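Local structure of transcriptional regulator (Cytophaga hutchinsonii, 3F0C) at residues Leu15-Phe24 and Glu36-Gly44. The protein probably regulates transcription as a dimeric TetR-family protein, binding operator DNA through an N-terminal helix-turn-helix domain. Residues are numbered along the deposited sequence; the frame is centred on the assembly and turned at random.
With SO4 (sulfate ion), chain B.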
ATOM      1  N   LEU A  15      33.751   3.486 -10.202  1.00 35.16           N
ATOM      2  CA  LEU A  15      33.763   4.936 -10.348  1.00 35.33           C
ATOM      3  C   LEU A  15      32.553   5.445 -11.078  1.00 35.81           C
ATOM      4  O   LEU A  15      31.959   6.411 -10.673  1.00 36.32           O
ATOM      5  CB  LEU A  15      34.966   5.440 -11.128  1.00 35.21           C
ATOM      6  CG  LEU A  15      36.185   5.695 -10.263  1.00 35.71           C
ATOM      7  CD1 LEU A  15      37.002   4.399 -10.124  1.00 36.33           C
ATOM      8  CD2 LEU A  15      36.991   6.823 -10.857  1.00 34.78           C
ATOM      9  N   ILE A  16      32.193   4.835 -12.188  1.00 36.27           N
ATOM     10  CA  ILE A  16      31.093   5.382 -12.942  1.00 36.48           C
ATOM     11  C   ILE A  16      29.809   5.247 -12.116  1.00 36.60           C
ATOM     12  O   ILE A  16      29.008   6.204 -11.997  1.00 36.99           O
ATOM     13  CB  ILE A  16      30.935   4.714 -14.286  1.00 36.61           C
ATOM     14  CG1 ILE A  16      32.202   4.908 -15.115  1.00 36.85           C
ATOM     15  CG2 ILE A  16      29.754   5.336 -15.011  1.00 36.66           C
ATOM     16  CD1 ILE A  16      32.306   3.981 -16.300  1.00 36.38           C
ATOM     17  N   ILE A  17      29.627   4.082 -11.513  1.00 36.16           N
ATOM     18  CA  ILE A  17      28.498   3.893 -10.644  1.00 36.51           C
ATOM     19  C   ILE A  17      28.430   4.968  -9.502  1.00 37.09           C
ATOM     20  O   ILE A  17      27.348   5.507  -9.171  1.00 37.26           O
ATOM     21  CB  ILE A  17      28.494   2.479 -10.055  1.00 36.37           C
ATOM     22  CG1 ILE A  17      27.970   1.447 -11.086  1.00 36.66           C
ATOM     23  CG2 ILE A  17      27.628   2.436  -8.816  1.00 35.89           C
ATOM     24  CD1 ILE A  17      29.038   0.670 -11.826  1.00 35.44           C
ATOM     25  N   ASN A  18      29.563   5.287  -8.896  1.00 36.98           N
ATOM     26  CA  ASN A  18      29.534   6.180  -7.739  1.00 37.48           C
ATOM     27  C   ASN A  18      29.174   7.643  -8.132  1.00 37.29           C
ATOM     28  O   ASN A  18      28.330   8.315  -7.488  1.00 37.27           O
ATOM     29  CB  ASN A  18      30.867   6.093  -6.989  1.00 37.71           C
ATOM     30  CG  ASN A  18      31.062   4.730  -6.308  1.00 39.95           C
ATOM     31  OD1 ASN A  18      30.423   3.718  -6.661  1.00 43.55           O
ATOM     32  ND2 ASN A  18      31.939   4.703  -5.314  1.00 43.01           N
ATOM     33  N   ALA A  19      29.837   8.089  -9.200  1.00 36.27           N
ATOM     34  CA  ALA A  19      29.585   9.319  -9.855  1.00 35.23           C
ATOM     35  C   ALA A  19      28.093   9.390 -10.041  1.00 35.34           C
ATOM     36  O   ALA A  19      27.424  10.289  -9.530  1.00 35.24           O
ATOM     37  CB  ALA A  19      30.315   9.310 -11.195  1.00 34.22           C
ATOM     38  N   ALA A  20      27.575   8.404 -10.763  1.00 36.12           N
ATOM     39  CA  ALA A  20      26.150   8.345 -11.102  1.00 36.27           C
ATOM     40  C   ALA A  20      25.288   8.465  -9.851  1.00 36.05           C
ATOM     41  O   ALA A  20      24.376   9.237  -9.829  1.00 35.94           O
ATOM     42  CB  ALA A  20      25.847   7.040 -11.843  1.00 35.50           C
ATOM     43  N   GLN A  21      25.610   7.694  -8.823  1.00 36.44           N
ATOM     44  CA  GLN A  21      24.867   7.676  -7.575  1.00 37.04           C
ATOM     45  C   GLN A  21      24.677   9.071  -7.007  1.00 37.22           C
ATOM     46  O   GLN A  21      23.586   9.476  -6.636  1.00 36.57           O
ATOM     47  CB  GLN A  21      25.620   6.812  -6.559  1.00 37.31           C
ATOM     48  CG  GLN A  21      24.978   6.770  -5.190  1.00 37.57           C
ATOM     49  CD  GLN A  21      25.232   5.469  -4.446  1.00 40.06           C
ATOM     50  OE1 GLN A  21      26.122   4.688  -4.787  1.00 44.23           O
ATOM     51  NE2 GLN A  21      24.430   5.220  -3.429  1.00 41.84           N
ATOM     52  N   LYS A  22      25.767   9.799  -6.947  1.00 37.74           N
ATOM     53  CA  LYS A  22      25.729  11.132  -6.430  1.00 38.32           C
ATOM     54  C   LYS A  22      24.886  12.033  -7.287  1.00 38.78           C
ATOM     55  O   LYS A  22      24.107  12.822  -6.767  1.00 39.06           O
ATOM     56  CB  LYS A  22      27.131  11.701  -6.344  1.00 38.44           C
ATOM     57  CG  LYS A  22      27.988  10.942  -5.359  1.00 39.95           C
ATOM     58  CD  LYS A  22      29.371  11.556  -5.161  1.00 42.36           C
ATOM     59  CE  LYS A  22      30.119  10.783  -4.028  1.00 45.21           C
ATOM     60  NZ  LYS A  22      31.442  11.357  -3.526  1.00 47.60           N
ATOM     61  N   ARG A  23      25.063  11.960  -8.595  1.00 39.50           N
ATOM     62  CA  ARG A  23      24.289  12.836  -9.491  1.00 40.37           C
ATOM     63  C   ARG A  23      22.834  12.621  -9.284  1.00 40.30           C
ATOM     64  O   ARG A  23      22.062  13.568  -9.188  1.00 41.27           O
ATOM     65  CB  ARG A  23      24.497  12.517 -10.960  1.00 40.73           C
ATOM     66  CG  ARG A  23      25.766  13.023 -11.533  1.00 42.16           C
ATOM     67  CD  ARG A  23      25.600  14.358 -12.194  1.00 42.42           C
ATOM     68  NE  ARG A  23      26.863  15.065 -12.095  1.00 41.72           N
ATOM     69  CZ  ARG A  23      26.981  16.370 -12.149  1.00 40.05           C
ATOM     70  NH1 ARG A  23      28.182  16.909 -12.022  1.00 39.60           N
ATOM     71  NH2 ARG A  23      25.897  17.122 -12.336  1.00 39.83           N
ATOM     72  N   PHE A  24      22.458  11.361  -9.285  1.00 39.57           N
ATOM     73  CA  PHE A  24      21.090  11.031  -9.193  1.00 39.67           C
ATOM     74  C   PHE A  24      20.598  11.408  -7.789  1.00 39.47           C
ATOM     75  O   PHE A  24      19.482  11.869  -7.634  1.00 39.66           O
ATOM     76  CB  PHE A  24      20.902   9.549  -9.442  1.00 40.21           C
ATOM     77  CG  PHE A  24      21.277   9.078 -10.835  1.00 40.69           C
ATOM     78  CD1 PHE A  24      21.047   9.858 -11.951  1.00 42.77           C
ATOM     79  CD2 PHE A  24      21.800   7.808 -11.015  1.00 41.26           C
ATOM     80  CE1 PHE A  24      21.354   9.374 -13.236  1.00 44.29           C
ATOM     81  CE2 PHE A  24      22.117   7.319 -12.284  1.00 43.01           C
ATOM     82  CZ  PHE A  24      21.890   8.097 -13.398  1.00 43.47           C
ATOM     83  N   GLU A  36      27.272  14.813 -18.348  1.00 31.20           N
ATOM     84  CA  GLU A  36      27.667  15.203 -16.997  1.00 30.50           C
ATOM     85  C   GLU A  36      28.482  14.113 -16.311  1.00 30.06           C
ATOM     86  O   GLU A  36      29.559  14.383 -15.796  1.00 29.97           O
ATOM     87  CB  GLU A  36      26.437  15.538 -16.124  1.00 30.41           C
ATOM     88  CG  GLU A  36      25.898  16.957 -16.301  1.00 30.04           C
ATOM     89  CD  GLU A  36      24.440  17.174 -15.833  1.00 30.67           C
ATOM     90  OE1 GLU A  36      23.816  16.272 -15.225  1.00 29.42           O
ATOM     91  OE2 GLU A  36      23.917  18.294 -16.075  1.00 31.20           O
ATOM     92  N   ILE A  37      27.959  12.883 -16.301  1.00 29.44           N
ATOM     93  CA  ILE A  37      28.601  11.759 -15.585  1.00 28.60           C
ATOM     94  C   ILE A  37      29.964  11.470 -16.155  1.00 27.77           C
ATOM     95  O   ILE A  37      30.888  11.145 -15.426  1.00 26.88           O
ATOM     96  CB  ILE A  37      27.764  10.462 -15.636  1.00 28.60           C
ATOM     97  CG1 ILE A  37      26.340  10.737 -15.131  1.00 29.51           C
ATOM     98  CG2 ILE A  37      28.405   9.385 -14.793  1.00 27.69           C
ATOM     99  CD1 ILE A  37      25.712   9.605 -14.290  1.00 30.09           C
ATOM    100  N   ALA A  38      30.073  11.590 -17.468  1.00 27.47           N
ATOM    101  CA  ALA A  38      31.345  11.454 -18.116  1.00 27.75           C
ATOM    102  C   ALA A  38      32.291  12.509 -17.526  1.00 28.19           C
ATOM    103  O   ALA A  38      33.325  12.187 -16.956  1.00 27.57           O
ATOM    104  CB  ALA A  38      31.193  11.603 -19.599  1.00 27.24           C
ATOM    105  N   SER A  39      31.911  13.776 -17.609  1.00 29.17           N
ATOM    106  CA  SER A  39      32.722  14.841 -16.989  1.00 29.75           C
ATOM    107  C   SER A  39      33.250  14.426 -15.614  1.00 29.83           C
ATOM    108  O   SER A  39      34.425  14.621 -15.304  1.00 29.47           O
ATOM    109  CB  SER A  39      31.912  16.143 -16.824  1.00 29.81           C
ATOM    110  OG  SER A  39      31.873  16.883 -18.031  1.00 30.94           O
ATOM    111  N   ASP A  40      32.365  13.857 -14.798  1.00 30.11           N
ATOM    112  CA  ASP A  40      32.649  13.633 -13.378  1.00 30.13           C
ATOM    113  C   ASP A  40      33.804  12.662 -13.220  1.00 29.88           C
ATOM    114  O   ASP A  40      34.781  12.942 -12.534  1.00 29.76           O
ATOM    115  CB  ASP A  40      31.397  13.124 -12.657  1.00 30.18           C
ATOM    116  CG  ASP A  40      30.273  14.173 -12.612  1.00 31.02           C
ATOM    117  OD1 ASP A  40      30.305  15.098 -13.468  1.00 32.34           O
ATOM    118  OD2 ASP A  40      29.377  14.077 -11.718  1.00 29.55           O
ATOM    119  N   VAL A  41      33.691  11.531 -13.900  1.00 29.76           N
ATOM    120  CA  VAL A  41      34.737  10.528 -13.917  1.00 29.41           C
ATOM    121  C   VAL A  41      35.933  10.946 -14.807  1.00 29.65           C
ATOM    122  O   VAL A  41      36.961  10.287 -14.819  1.00 29.72           O
ATOM    123  CB  VAL A  41      34.164   9.162 -14.385  1.00 29.53           C
ATOM    124  CG1 VAL A  41      33.326   8.492 -13.283  1.00 29.13           C
ATOM    125  CG2 VAL A  41      33.330   9.319 -15.657  1.00 29.25           C
ATOM    126  N   GLY A  42      35.817  12.040 -15.549  1.00 29.92           N
ATOM    127  CA  GLY A  42      36.902  12.476 -16.428  1.00 29.91           C
ATOM    128  C   GLY A  42      37.063  11.601 -17.659  1.00 30.07           C
ATOM    129  O   GLY A  42      38.164  11.201 -17.995  1.00 30.42           O
HETATM  130  N   MSE A  43      35.957  11.305 -18.316  1.00 30.31           N
HETATM  131  CA  MSE A  43      35.987  10.500 -19.512  1.00 30.55           C
HETATM  132  C   MSE A  43      35.280  11.225 -20.618  1.00 30.93           C
HETATM  133  O   MSE A  43      35.195  12.438 -20.615  1.00 31.55           O
HETATM  134  CB  MSE A  43      35.266   9.186 -19.294  1.00 30.34           C
HETATM  135  CG  MSE A  43      35.798   8.351 -18.195  1.00 30.44           C
HETATM  136 SE   MSE A  43      34.818   6.732 -18.282  0.60 33.24          SE
HETATM  137  CE  MSE A  43      33.763   7.134 -19.829  1.00 32.15           C
ATOM    138  N   GLY A  44      34.757  10.464 -21.562  1.00 30.93           N
ATOM    139  CA  GLY A  44      34.006  11.020 -22.661  1.00 30.96           C
ATOM    140  C   GLY A  44      32.899  10.062 -22.992  1.00 30.97           C
ATOM    141  O   GLY A  44      33.107   8.863 -23.035  1.00 30.78           O
TER
HETATM  142  S   SO4 B 217      27.549  20.458 -11.758  0.90146.60           S
HETATM  143  O1  SO4 B 217      28.292  20.462 -13.029  0.90146.99           O
HETATM  144  O2  SO4 B 217      27.385  21.846 -11.326  0.90146.83           O
HETATM  145  O3  SO4 B 217      26.233  19.862 -11.977  0.90145.50           O
HETATM  146  O4  SO4 B 217      28.257  19.715 -10.706  0.90145.42           O
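The guanidinium of R23 has E36 over one face, with E36 CB lying 3.9 Å above the plane and toward the rim, while D40 and a sulfate ion, likely picked up during crystallisation, occupy its edge. R23 grips D40 side-on in a salt bridge: R23 NE donates to D40 OD2 at 2.7 Å and nearly straight (162°), and NH1 reaches the syn lone pair of the same oxygen. A bend about the CB-CG bond (chi2 -94°) brings R23 NE across to the aspartate. The E36 carboxylate completes the network with only a long salt bridge, OE1 standing 3.7 Å from R23 NH2 and off the guanidinium plane. R23 NH2 donates to sulfate O3 at 2.8 Å, and R23 NH1 to O4. Helices 12-27 and 34-41 belong to the three-helix DNA-binding domain of TetR regulators, the second being the first helix of the helix-turn-helix; their local axes cross at 124°, 9.2 Å apart. Here I37 is a knob among A19, A20, R23 and F24, I37 CD1 lying 3.5 Å from A20 CB. One turn on, V41 CG1 packs against A19 CB at 3.8 Å, and I16 CD1 meets the selenium of selenomethionine M43 beyond the Schellman motif at G42. L58 of helix 55-78 touches both A20 and I37.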